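Local atomic coordinates of Non-atp dependent l-selective hydantoinase (Arthrobacter aurescens, PDB entry 1GKR), a protein that hydrolyses the ring of 5-substituted hydantoins with two zinc ions per subunit, preferring aryl to alkyl derivatives, its enantioselectivity depending on the substrate. Residues K399-Q404 against P413-P418; Q266-T271 against P343-N348; E80-G85 against L336-S341; L389-L394 against P423-V428. All coordinates share one frame; numbering follows the deposited sequence.

Interaction 1. Residues K399-Q404 against P413-P418; sequences KVDASQ and PFDGMP
V400 is gripped through its backbone by two residues of the facing loop, in a contact that shows how a short ladder can hold a turn. Its N donates to M417 O over 2.8 Å, and its carbonyl O accepts from G416 N, also at 2.8 Å. One step earlier K399 stands opposite P418 as an antiparallel non-hydrogen-bonded pair, their CA atoms 4.2 Å apart, and K399 CA makes a CA-H...O contact with M417 O.

The facing chain owes its shape to a type II beta turn from F414 to M417. G416 holds the third place, with a phi of 87°, where a CB would be jammed against the carbonyl O of D415. The turn forms part of the excursion between strands 398-399 and 418-428, and it carries the F414 side chain to about 10 Å from that of the zinc ligand D312.

Polar side-chain contact falls to D415. With its CG anti to the backbone N (chi1 -161°), it presents OD1 to A402 N at 2.7 Å, a bond that meets the carboxylate from 36° above its plane. D401 OD1 lies 4.2 Å from D415 OD1. It takes a bond from S403 OG, which together with A402 N probably eases the repulsion between the two acids.

Apolar contact is more modest. The methylene CD of K399 lies 3.8 Å from P418 CA. The isopropyl group of V400 rests near the CB atoms of F414 and M417, although the exact place of its CG1 is doubtful; beyond it, T340 touches V400 and F414 alike.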
loop_
_atom_site.group_PDB
_atom_site.type_symbol
_atom_site.label_atom_id
_atom_site.label_comp_id
_atom_site.label_asym_id
_atom_site.label_seq_id
_atom_site.Cartn_x
_atom_site.Cartn_y
_atom_site.Cartn_z
ATOM N N LYS A 399 -29.865 18.944 -30.344
ATOM C CA LYS A 399 -28.716 18.119 -30.732
ATOM C C LYS A 399 -27.503 19.008 -30.964
ATOM O O LYS A 399 -27.644 20.195 -31.250
ATOM C CB LYS A 399 -28.988 17.371 -32.047
ATOM C CG LYS A 399 -30.240 16.526 -32.098
ATOM C CD LYS A 399 -30.149 15.314 -31.187
ATOM C CE LYS A 399 -31.333 14.379 -31.404
ATOM N NZ LYS A 399 -31.406 13.942 -32.833
ATOM N N VAL A 400 -26.308 18.446 -30.842
ATOM C CA VAL A 400 -25.124 19.236 -31.125
ATOM C C VAL A 400 -24.990 19.155 -32.653
ATOM O O VAL A 400 -25.053 18.065 -33.233
ATOM C CB VAL A 400 -23.854 18.671 -30.403
ATOM C CG1 VAL A 400 -23.918 17.187 -30.338
ATOM C CG2 VAL A 400 -22.590 19.086 -31.140
ATOM N N ASP A 401 -24.858 20.314 -33.297
ATOM C CA ASP A 401 -24.720 20.390 -34.751
ATOM C C ASP A 401 -23.375 21.038 -35.104
ATOM O O ASP A 401 -23.271 22.262 -35.211
ATOM C CB ASP A 401 -25.867 21.218 -35.326
ATOM C CG ASP A 401 -25.838 21.286 -36.840
ATOM O OD1 ASP A 401 -24.966 20.626 -37.461
ATOM O OD2 ASP A 401 -26.699 22.000 -37.404
ATOM N N ALA A 402 -22.356 20.208 -35.303
ATOM C CA ALA A 402 -21.011 20.694 -35.584
ATOM C C ALA A 402 -20.894 21.777 -36.652
ATOM O O ALA A 402 -20.010 22.625 -36.575
ATOM C CB ALA A 402 -20.105 19.520 -35.932
ATOM N N SER A 403 -21.779 21.753 -37.642
ATOM C CA SER A 403 -21.741 22.732 -38.728
ATOM C C SER A 403 -22.128 24.120 -38.260
ATOM O O SER A 403 -21.892 25.096 -38.968
ATOM C CB SER A 403 -22.684 22.317 -39.843
ATOM O OG SER A 403 -24.014 22.298 -39.365
ATOM N N GLN A 404 -22.736 24.201 -37.078
ATOM C CA GLN A 404 -23.150 25.477 -36.508
ATOM C C GLN A 404 -22.060 26.069 -35.617
ATOM O O GLN A 404 -22.202 27.183 -35.115
ATOM C CB GLN A 404 -24.432 25.307 -35.691
ATOM C CG GLN A 404 -25.641 24.908 -36.513
ATOM C CD GLN A 404 -25.806 25.783 -37.745
ATOM O OE1 GLN A 404 -25.937 27.007 -37.640
ATOM N NE2 GLN A 404 -25.788 25.161 -38.928
ATOM N N PRO A 413 -16.753 14.963 -32.445
ATOM C CA PRO A 413 -17.026 13.564 -32.084
ATOM C C PRO A 413 -18.455 13.455 -31.538
ATOM O O PRO A 413 -19.076 12.399 -31.586
ATOM C CB PRO A 413 -16.008 13.277 -30.982
ATOM C CG PRO A 413 -14.966 14.310 -31.168
ATOM C CD PRO A 413 -15.713 15.529 -31.575
ATOM N N PHE A 414 -18.962 14.571 -31.023
ATOM C CA PHE A 414 -20.291 14.630 -30.428
ATOM C C PHE A 414 -21.361 15.037 -31.421
ATOM O O PHE A 414 -22.537 15.118 -31.071
ATOM C CB PHE A 414 -20.295 15.632 -29.270
ATOM C CG PHE A 414 -19.212 15.391 -28.262
ATOM C CD1 PHE A 414 -19.157 14.196 -27.553
ATOM C CD2 PHE A 414 -18.231 16.349 -28.037
ATOM C CE1 PHE A 414 -18.142 13.957 -26.638
ATOM C CE2 PHE A 414 -17.210 16.120 -27.123
ATOM C CZ PHE A 414 -17.164 14.921 -26.421
ATOM N N ASP A 415 -20.960 15.298 -32.657
ATOM C CA ASP A 415 -21.916 15.725 -33.668
ATOM C C ASP A 415 -23.142 14.817 -33.664
ATOM O O ASP A 415 -23.021 13.591 -33.628
ATOM C CB ASP A 415 -21.237 15.727 -35.038
ATOM C CG ASP A 415 -21.979 16.561 -36.063
ATOM O OD1 ASP A 415 -22.597 17.595 -35.706
ATOM O OD2 ASP A 415 -21.919 16.184 -37.247
ATOM N N GLY A 416 -24.321 15.435 -33.658
ATOM C CA GLY A 416 -25.560 14.680 -33.668
ATOM C C GLY A 416 -26.104 14.243 -32.319
ATOM O O GLY A 416 -27.298 13.950 -32.188
ATOM N N MET A 417 -25.241 14.188 -31.308
ATOM C CA MET A 417 -25.680 13.775 -29.985
ATOM C C MET A 417 -26.630 14.755 -29.328
ATOM O O MET A 417 -26.572 15.965 -29.565
ATOM C CB MET A 417 -24.486 13.553 -29.085
ATOM C CG MET A 417 -23.864 12.214 -29.280
ATOM S SD MET A 417 -22.478 12.007 -28.170
ATOM C CE MET A 417 -21.336 11.126 -29.308
ATOM N N PRO A 418 -27.538 14.239 -28.494
ATOM C CA PRO A 418 -28.511 15.082 -27.800
ATOM C C PRO A 418 -27.905 15.946 -26.704
ATOM O O PRO A 418 -26.897 15.587 -26.092
ATOM C CB PRO A 418 -29.513 14.071 -27.256
ATOM C CG PRO A 418 -28.671 12.893 -26.988
ATOM C CD PRO A 418 -27.784 12.818 -28.210
#

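Interaction 2. Residues Q266-T271 against P343-N348; sequences QYLNIT and PMMLTN
Two helices of the amidohydrolase barrel domain meet where N269, just past the short helix 265-268, points its side chain at M344, M345 and N348 of helix 341-350. N269 is the first residue beyond its helix to leave helical backbone angles, and its CG sits beside the backbone N (chi1 -60°), which sets the amide against the neighbouring helix.

The amide oxygen OD1 takes a weak hydrogen bond from N348 ND2, with N348 ND2 and N269 OD1 3.2 Å apart and an N-H...O angle of 127°. The two amide planes are turned 50° from each other. The same N348 ND2 also makes a weak bond to M344 O, while N348 OD1 is held by K352 NZ. At the other branch, N269 ND2 donates to P265 O, and it lies 3.7 Å from M345 SD. The amide carbon CG of N269 lies 3.9 Å from CG of M344. Beside this polar group, CD1 of L268 meets CE of M345 at 3.6 Å, the two chains crossing at about a right angle.

An alanine at N269 would probably leave N348 ND2 and P265 O without these mates and open a gap beside M344 and M345.

The one hydrogen bond between the two segments is weak, so the join rests largely on van der Waals packing of the N269 amide against M344 and M345, with L268 on M345 beside it.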
loop_
_atom_site.group_PDB
_atom_site.type_symbol
_atom_site.label_atom_id
_atom_site.label_comp_id
_atom_site.label_asym_id
_atom_site.label_seq_id
_atom_site.Cartn_x
_atom_site.Cartn_y
_atom_site.Cartn_z
ATOM N N GLN A 266 -14.104 14.360 -23.402
ATOM C CA GLN A 266 -13.881 13.372 -24.471
ATOM C C GLN A 266 -13.703 11.977 -23.898
ATOM O O GLN A 266 -14.080 10.988 -24.524
ATOM C CB GLN A 266 -12.612 13.662 -25.278
ATOM C CG GLN A 266 -12.156 15.071 -25.239
ATOM C CD GLN A 266 -11.320 15.364 -24.030
ATOM O OE1 GLN A 266 -10.097 15.294 -24.079
ATOM N NE2 GLN A 266 -11.977 15.689 -22.927
ATOM N N TYR A 267 -13.096 11.901 -22.722
ATOM C CA TYR A 267 -12.838 10.621 -22.095
ATOM C C TYR A 267 -14.025 10.111 -21.309
ATOM O O TYR A 267 -14.163 8.904 -21.114
ATOM C CB TYR A 267 -11.611 10.731 -21.195
ATOM C CG TYR A 267 -10.365 11.044 -21.971
ATOM C CD1 TYR A 267 -9.817 10.106 -22.846
ATOM C CD2 TYR A 267 -9.755 12.295 -21.874
ATOM C CE1 TYR A 267 -8.692 10.404 -23.609
ATOM C CE2 TYR A 267 -8.629 12.609 -22.633
ATOM C CZ TYR A 267 -8.102 11.659 -23.498
ATOM O OH TYR A 267 -6.993 11.961 -24.258
ATOM N N LEU A 268 -14.883 11.022 -20.861
ATOM C CA LEU A 268 -16.062 10.631 -20.091
ATOM C C LEU A 268 -17.270 10.318 -20.969
ATOM O O LEU A 268 -18.033 9.402 -20.666
ATOM C CB LEU A 268 -16.440 11.734 -19.097
ATOM C CG LEU A 268 -15.433 11.985 -17.975
ATOM C CD1 LEU A 268 -15.819 13.214 -17.193
ATOM C CD2 LEU A 268 -15.387 10.791 -17.071
ATOM N N ASN A 269 -17.421 11.061 -22.064
ATOM C CA ASN A 269 -18.555 10.894 -22.966
ATOM C C ASN A 269 -18.334 10.082 -24.232
ATOM O O ASN A 269 -19.209 10.043 -25.095
ATOM C CB ASN A 269 -19.097 12.268 -23.338
ATOM C CG ASN A 269 -19.556 13.039 -22.130
ATOM O OD1 ASN A 269 -20.615 12.759 -21.571
ATOM N ND2 ASN A 269 -18.750 14.004 -21.696
ATOM N N ILE A 270 -17.174 9.446 -24.362
ATOM C CA ILE A 270 -16.903 8.629 -25.541
ATOM C C ILE A 270 -16.232 7.352 -25.092
ATOM O O ILE A 270 -15.491 7.333 -24.111
ATOM C CB ILE A 270 -15.987 9.331 -26.541
ATOM C CG1 ILE A 270 -16.568 10.687 -26.914
ATOM C CG2 ILE A 270 -15.871 8.502 -27.802
ATOM C CD1 ILE A 270 -15.650 11.485 -27.787
ATOM N N THR A 271 -16.483 6.285 -25.830
ATOM C CA THR A 271 -15.949 4.980 -25.490
ATOM C C THR A 271 -15.365 4.323 -26.707
ATOM O O THR A 271 -15.677 4.718 -27.826
ATOM C CB THR A 271 -17.078 4.122 -24.932
ATOM O OG1 THR A 271 -17.149 4.330 -23.523
ATOM C CG2 THR A 271 -16.887 2.676 -25.240
ATOM N N PRO A 343 -22.181 21.650 -22.078
ATOM C CA PRO A 343 -23.412 20.913 -22.375
ATOM C C PRO A 343 -23.273 19.392 -22.326
ATOM O O PRO A 343 -24.217 18.685 -21.943
ATOM C CB PRO A 343 -23.834 21.449 -23.755
ATOM C CG PRO A 343 -22.650 22.236 -24.248
ATOM C CD PRO A 343 -21.998 22.767 -23.018
ATOM N N MET A 344 -22.106 18.877 -22.683
ATOM C CA MET A 344 -21.939 17.441 -22.639
ATOM C C MET A 344 -21.944 16.961 -21.187
ATOM O O MET A 344 -22.574 15.951 -20.878
ATOM C CB MET A 344 -20.655 17.033 -23.350
ATOM C CG MET A 344 -20.854 15.908 -24.356
ATOM S SD MET A 344 -22.295 16.191 -25.427
ATOM C CE MET A 344 -22.825 14.554 -25.709
ATOM N N MET A 345 -21.264 17.687 -20.294
ATOM C CA MET A 345 -21.216 17.315 -18.873
ATOM C C MET A 345 -22.585 17.508 -18.221
ATOM O O MET A 345 -23.035 16.685 -17.422
ATOM C CB MET A 345 -20.184 18.159 -18.120
ATOM C CG MET A 345 -18.755 17.910 -18.520
ATOM S SD MET A 345 -18.380 16.159 -18.693
ATOM C CE MET A 345 -18.561 15.580 -17.012
ATOM N N LEU A 346 -23.235 18.615 -18.558
ATOM C CA LEU A 346 -24.556 18.919 -18.037
ATOM C C LEU A 346 -25.543 17.839 -18.483
ATOM O O LEU A 346 -26.322 17.322 -17.690
ATOM C CB LEU A 346 -24.996 20.269 -18.583
ATOM C CG LEU A 346 -25.120 21.471 -17.651
ATOM C CD1 LEU A 346 -24.170 21.377 -16.477
ATOM C CD2 LEU A 346 -24.876 22.720 -18.481
ATOM N N THR A 347 -25.481 17.492 -19.764
ATOM C CA THR A 347 -26.369 16.503 -20.354
ATOM C C THR A 347 -26.200 15.063 -19.876
ATOM O O THR A 347 -27.153 14.457 -19.397
ATOM C CB THR A 347 -26.245 16.526 -21.897
ATOM O OG1 THR A 347 -26.784 17.754 -22.395
ATOM C CG2 THR A 347 -26.985 15.367 -22.526
ATOM N N ASN A 348 -25.000 14.513 -20.003
ATOM C CA ASN A 348 -24.772 13.130 -19.613
ATOM C C ASN A 348 -24.293 12.934 -18.192
ATOM O O ASN A 348 -24.136 11.794 -17.735
ATOM C CB ASN A 348 -23.782 12.494 -20.570
ATOM C CG ASN A 348 -24.229 12.603 -22.005
ATOM O OD1 ASN A 348 -25.234 12.014 -22.400
ATOM N ND2 ASN A 348 -23.494 13.376 -22.794
#

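Interaction 3. Residues E80-G85 against L336-S341; sequences ESAAVG and LGLETS
E339 lays its side chain across helix 75-85 between S81 and V84, and the stem and the head of the chain find different company there. Its CG is 3.4 Å from V84 CG2, the two side chains passing at a slant. Beyond CG the chain runs extended (chi2 170°), and at its head OE1 accepts a hydrogen bond from S81 OG. The modelled separation of S81 OG and E339 OE1, 2.4 Å, is too short to be taken literally at this resolution. OE1 has a second donor in R406 N, so it is gripped from the helix and from a loop.

S81 adds to the contact through carbon as well. Its CB lies 4.1 Å from L338 CB, while its OG stands anti to the carbonyl carbon (chi1 -82°), which puts it at E339 OE1.

L338 supplies the apolar half. CG of L338 is 3.9 Å from A82 CB, and the side chain also touches I87, D58 and V61. One turn on from S81, G85 comes so near the carbonyl of L338 that a CB on it would collide with L338 O. A water spans this close approach: it donates to G85 O at 2.8 Å and to L338 O at 3.2 Å. The backbone N atoms of G337 and L338 both bond to H313 ND1.

Helix 75-85 is the connection between the parallel strands 51-62 and 87-92, a beta-alpha-beta crossover of the amidohydrolase TIM barrel. The first of these strands bears the zinc ligands H60 and H62, whose side chains lie about 8 Å from that of L338.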
loop_
_atom_site.group_PDB
_atom_site.type_symbol
_atom_site.label_atom_id
_atom_site.label_comp_id
_atom_site.label_asym_id
_atom_site.label_seq_id
_atom_site.Cartn_x
_atom_site.Cartn_y
_atom_site.Cartn_z
ATOM N N GLU A 80 -15.507 32.420 -29.867
ATOM C CA GLU A 80 -16.956 32.596 -29.877
ATOM C C GLU A 80 -17.578 31.275 -29.444
ATOM O O GLU A 80 -18.645 31.258 -28.834
ATOM C CB GLU A 80 -17.475 32.984 -31.265
ATOM C CG GLU A 80 -17.091 34.386 -31.693
ATOM C CD GLU A 80 -18.071 34.970 -32.692
ATOM O OE1 GLU A 80 -18.819 34.183 -33.309
ATOM O OE2 GLU A 80 -18.086 36.210 -32.868
ATOM N N SER A 81 -16.915 30.169 -29.772
ATOM C CA SER A 81 -17.409 28.859 -29.369
ATOM C C SER A 81 -17.363 28.792 -27.849
ATOM O O SER A 81 -18.274 28.250 -27.219
ATOM C CB SER A 81 -16.545 27.735 -29.938
ATOM O OG SER A 81 -16.894 27.440 -31.273
ATOM N N ALA A 82 -16.296 29.336 -27.265
ATOM C CA ALA A 82 -16.161 29.346 -25.818
ATOM C C ALA A 82 -17.335 30.132 -25.242
ATOM O O ALA A 82 -18.071 29.637 -24.385
ATOM C CB ALA A 82 -14.852 29.996 -25.412
ATOM N N ALA A 83 -17.515 31.355 -25.729
ATOM C CA ALA A 83 -18.594 32.199 -25.247
ATOM C C ALA A 83 -19.942 31.502 -25.239
ATOM O O ALA A 83 -20.633 31.530 -24.232
ATOM C CB ALA A 83 -18.680 33.461 -26.065
ATOM N N VAL A 84 -20.339 30.868 -26.333
ATOM C CA VAL A 84 -21.646 30.229 -26.297
ATOM C C VAL A 84 -21.597 28.984 -25.450
ATOM O O VAL A 84 -22.612 28.569 -24.905
ATOM C CB VAL A 84 -22.182 29.858 -27.704
ATOM C CG1 VAL A 84 -22.077 31.046 -28.618
ATOM C CG2 VAL A 84 -21.439 28.680 -28.264
ATOM N N GLY A 85 -20.412 28.393 -25.341
ATOM C CA GLY A 85 -20.248 27.184 -24.550
ATOM C C GLY A 85 -20.171 27.456 -23.055
ATOM O O GLY A 85 -20.069 26.531 -22.268
ATOM N N LEU A 336 -12.378 19.128 -31.315
ATOM C CA LEU A 336 -12.863 20.427 -30.850
ATOM C C LEU A 336 -13.677 20.117 -29.606
ATOM O O LEU A 336 -14.151 18.996 -29.451
ATOM C CB LEU A 336 -13.753 21.085 -31.906
ATOM C CG LEU A 336 -13.068 21.373 -33.244
ATOM C CD1 LEU A 336 -14.041 22.034 -34.187
ATOM C CD2 LEU A 336 -11.890 22.292 -33.032
ATOM N N GLY A 337 -13.826 21.086 -28.709
ATOM C CA GLY A 337 -14.589 20.825 -27.501
ATOM C C GLY A 337 -15.052 22.061 -26.765
ATOM O O GLY A 337 -15.814 21.980 -25.800
ATOM N N LEU A 338 -14.602 23.214 -27.230
ATOM C CA LEU A 338 -14.959 24.471 -26.602
ATOM C C LEU A 338 -16.457 24.743 -26.576
ATOM O O LEU A 338 -16.972 25.376 -25.658
ATOM C CB LEU A 338 -14.253 25.595 -27.335
ATOM C CG LEU A 338 -13.392 26.536 -26.519
ATOM C CD1 LEU A 338 -12.820 25.841 -25.319
ATOM C CD2 LEU A 338 -12.283 27.056 -27.429
ATOM N N GLU A 339 -17.161 24.262 -27.587
ATOM C CA GLU A 339 -18.592 24.511 -27.676
ATOM C C GLU A 339 -19.450 23.392 -27.101
ATOM O O GLU A 339 -20.633 23.592 -26.836
ATOM C CB GLU A 339 -18.962 24.765 -29.142
ATOM C CG GLU A 339 -20.033 25.816 -29.330
ATOM C CD GLU A 339 -20.202 26.227 -30.776
ATOM O OE1 GLU A 339 -19.199 26.634 -31.396
ATOM O OE2 GLU A 339 -21.339 26.148 -31.287
ATOM N N THR A 340 -18.850 22.226 -26.885
ATOM C CA THR A 340 -19.576 21.071 -26.367
ATOM C C THR A 340 -19.206 20.584 -24.957
ATOM O O THR A 340 -19.853 19.681 -24.421
ATOM C CB THR A 340 -19.401 19.890 -27.315
ATOM O OG1 THR A 340 -18.007 19.623 -27.492
ATOM C CG2 THR A 340 -20.014 20.200 -28.650
ATOM N N SER A 341 -18.178 21.174 -24.354
ATOM C CA SER A 341 -17.739 20.745 -23.043
ATOM C C SER A 341 -18.781 20.820 -21.927
ATOM O O SER A 341 -19.102 19.804 -21.303
ATOM C CB SER A 341 -16.515 21.532 -22.635
ATOM O OG SER A 341 -16.017 20.999 -21.441
HETATM O O HOH W 1 -18.577 24.306 -23.145
#

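Interaction 4. Residues L389-L394 against P423-V428; sequences LLILDL and PVLTMV
L390 and T426 share one face of a two-stranded antiparallel backbone ladder, and L389, I391, L425 and M427 occupy the other. On the first face T426 CB is 3.4 Å from L390 CD2. The P423 ring lies beside L390, pointing the same way, with CD1 of L390 4.1 Å from its CB; L392 reaches the same ring atom more distantly. At the end of the ladder, V424 CG1 rests against CB of D393.

On the second face CD1 of I391 touches CG of L425 at 3.9 Å. L389 and M427 lie side by side and point the same way, with L389 CD2 3.6 Å from M427 CG and also close to its sulphur. M427 keeps CG between its backbone N and carbonyl carbon (chi1 72°), which sets CG against L389 CD2. An alanine in place of M427 would probably open a gap beside L389, where CG and the sulphur had packed, and leave the leucine side chain less confined.

The backbones run at 172° to each other, their axes 4.8 Å apart. M427 N bonds to L389 O at 3.0 Å, and I391 N to L425 O; the return bond from L389 N to M427 O is weak. At V424, where the chain turns a corner, N still reaches I391 O at 2.9 Å.

Strand 389-393 is flanked on its other side by strand 51-62, through bonds to M53 and F51, and strand 418-428 by strand 431-435. L342 of helix 341-350 packs on L390 and P423, and A83 O of helix 75-85 receives a weak bond from T426 OG1.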
loop_
_atom_site.group_PDB
_atom_site.type_symbol
_atom_site.label_atom_id
_atom_site.label_comp_id
_atom_site.label_asym_id
_atom_site.label_seq_id
_atom_site.Cartn_x
_atom_site.Cartn_y
_atom_site.Cartn_z
ATOM N N LEU A 389 -20.753 34.900 -15.039
ATOM C CA LEU A 389 -21.772 33.898 -14.770
ATOM C C LEU A 389 -22.325 33.272 -16.009
ATOM O O LEU A 389 -22.110 33.722 -17.129
ATOM C CB LEU A 389 -23.014 34.442 -14.057
ATOM C CG LEU A 389 -23.307 35.742 -13.325
ATOM C CD1 LEU A 389 -22.074 36.561 -13.105
ATOM C CD2 LEU A 389 -24.314 36.486 -14.130
ATOM N N LEU A 390 -23.116 32.247 -15.750
ATOM C CA LEU A 390 -23.819 31.505 -16.765
ATOM C C LEU A 390 -25.199 31.259 -16.163
ATOM O O LEU A 390 -25.315 30.850 -15.002
ATOM C CB LEU A 390 -23.150 30.147 -17.034
ATOM C CG LEU A 390 -21.667 30.048 -17.417
ATOM C CD1 LEU A 390 -21.334 28.616 -17.834
ATOM C CD2 LEU A 390 -21.381 30.992 -18.559
ATOM N N ILE A 391 -26.250 31.563 -16.912
ATOM C CA ILE A 391 -27.583 31.249 -16.440
ATOM C C ILE A 391 -27.802 29.932 -17.182
ATOM O O ILE A 391 -27.660 29.870 -18.399
ATOM C CB ILE A 391 -28.618 32.294 -16.872
ATOM C CG1 ILE A 391 -28.347 33.613 -16.146
ATOM C CG2 ILE A 391 -30.018 31.796 -16.540
ATOM C CD1 ILE A 391 -29.327 34.722 -16.466
ATOM N N LEU A 392 -28.098 28.870 -16.449
ATOM C CA LEU A 392 -28.291 27.566 -17.062
ATOM C C LEU A 392 -29.738 27.218 -17.338
ATOM O O LEU A 392 -30.646 27.831 -16.812
ATOM C CB LEU A 392 -27.696 26.482 -16.163
ATOM C CG LEU A 392 -26.242 26.062 -16.370
ATOM C CD1 LEU A 392 -25.334 27.255 -16.535
ATOM C CD2 LEU A 392 -25.829 25.229 -15.178
ATOM N N ASP A 393 -29.938 26.227 -18.188
ATOM C CA ASP A 393 -31.266 25.743 -18.496
ATOM C C ASP A 393 -31.074 24.239 -18.617
ATOM O O ASP A 393 -30.551 23.756 -19.628
ATOM C CB ASP A 393 -31.771 26.312 -19.815
ATOM C CG ASP A 393 -33.242 26.019 -20.047
ATOM O OD1 ASP A 393 -33.678 24.871 -19.816
ATOM O OD2 ASP A 393 -33.966 26.941 -20.470
ATOM N N LEU A 394 -31.461 23.505 -17.577
ATOM C CA LEU A 394 -31.311 22.058 -17.582
ATOM C C LEU A 394 -32.508 21.343 -18.181
ATOM O O LEU A 394 -32.648 20.128 -18.060
ATOM C CB LEU A 394 -31.055 21.530 -16.164
ATOM C CG LEU A 394 -29.706 21.837 -15.502
ATOM C CD1 LEU A 394 -28.627 22.039 -16.561
ATOM C CD2 LEU A 394 -29.828 23.079 -14.678
ATOM N N PRO A 423 -25.685 26.441 -21.150
ATOM C CA PRO A 423 -25.765 27.817 -20.660
ATOM C C PRO A 423 -26.587 28.576 -21.699
ATOM O O PRO A 423 -26.403 28.355 -22.892
ATOM C CB PRO A 423 -24.305 28.264 -20.631
ATOM C CG PRO A 423 -23.675 27.449 -21.740
ATOM C CD PRO A 423 -24.327 26.094 -21.607
ATOM N N VAL A 424 -27.489 29.448 -21.262
ATOM C CA VAL A 424 -28.331 30.217 -22.181
ATOM C C VAL A 424 -27.999 31.704 -22.125
ATOM O O VAL A 424 -28.598 32.513 -22.824
ATOM C CB VAL A 424 -29.841 30.050 -21.848
ATOM C CG1 VAL A 424 -30.224 28.584 -21.873
ATOM C CG2 VAL A 424 -30.141 30.642 -20.477
ATOM N N LEU A 425 -27.050 32.061 -21.278
ATOM C CA LEU A 425 -26.626 33.448 -21.124
ATOM C C LEU A 425 -25.249 33.312 -20.510
ATOM O O LEU A 425 -25.045 32.530 -19.583
ATOM C CB LEU A 425 -27.551 34.191 -20.149
ATOM C CG LEU A 425 -27.415 35.667 -19.709
ATOM C CD1 LEU A 425 -26.033 35.982 -19.182
ATOM C CD2 LEU A 425 -27.739 36.560 -20.860
ATOM N N THR A 426 -24.285 34.034 -21.045
ATOM C CA THR A 426 -22.970 33.963 -20.467
ATOM C C THR A 426 -22.412 35.365 -20.449
ATOM O O THR A 426 -22.480 36.079 -21.453
ATOM C CB THR A 426 -22.041 32.971 -21.238
ATOM O OG1 THR A 426 -20.820 33.627 -21.589
ATOM C CG2 THR A 426 -22.719 32.417 -22.460
ATOM N N MET A 427 -21.927 35.787 -19.286
ATOM C CA MET A 427 -21.357 37.113 -19.180
ATOM C C MET A 427 -20.002 37.087 -18.519
ATOM O O MET A 427 -19.734 36.251 -17.642
ATOM C CB MET A 427 -22.277 38.067 -18.402
ATOM C CG MET A 427 -22.381 37.852 -16.899
ATOM S SD MET A 427 -22.899 39.377 -15.992
ATOM C CE MET A 427 -24.601 39.520 -16.432
ATOM N N VAL A 428 -19.126 37.978 -18.973
ATOM C CA VAL A 428 -17.818 38.078 -18.359
ATOM C C VAL A 428 -17.633 39.531 -17.953
ATOM O O VAL A 428 -17.969 40.448 -18.712
ATOM C CB VAL A 428 -16.660 37.567 -19.286
ATOM C CG1 VAL A 428 -17.229 36.993 -20.538
ATOM C CG2 VAL A 428 -15.647 38.668 -19.547
#

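Overall arrangement
Interactions 1, 2 and 3 form a mutually touching group with centres 12 to 14 Å apart; interaction 4 touches 2 and 3 but not 1, whose centre is 20 Å away. Helix 341-350 is the common neighbour, presenting M344 to M417, L346 to L392 and L394, and P343 to G85. In sequence, interactions 2 and 3 interleave their segments, whereas 399-418 falls wholly within the span from 389 to 428. Interactions 1 to 3 thus tie the barrel loops and helices around the zinc site together, and interaction 4 continues into strands that, as in related hydantoinases, probably belong to the flanking beta domain.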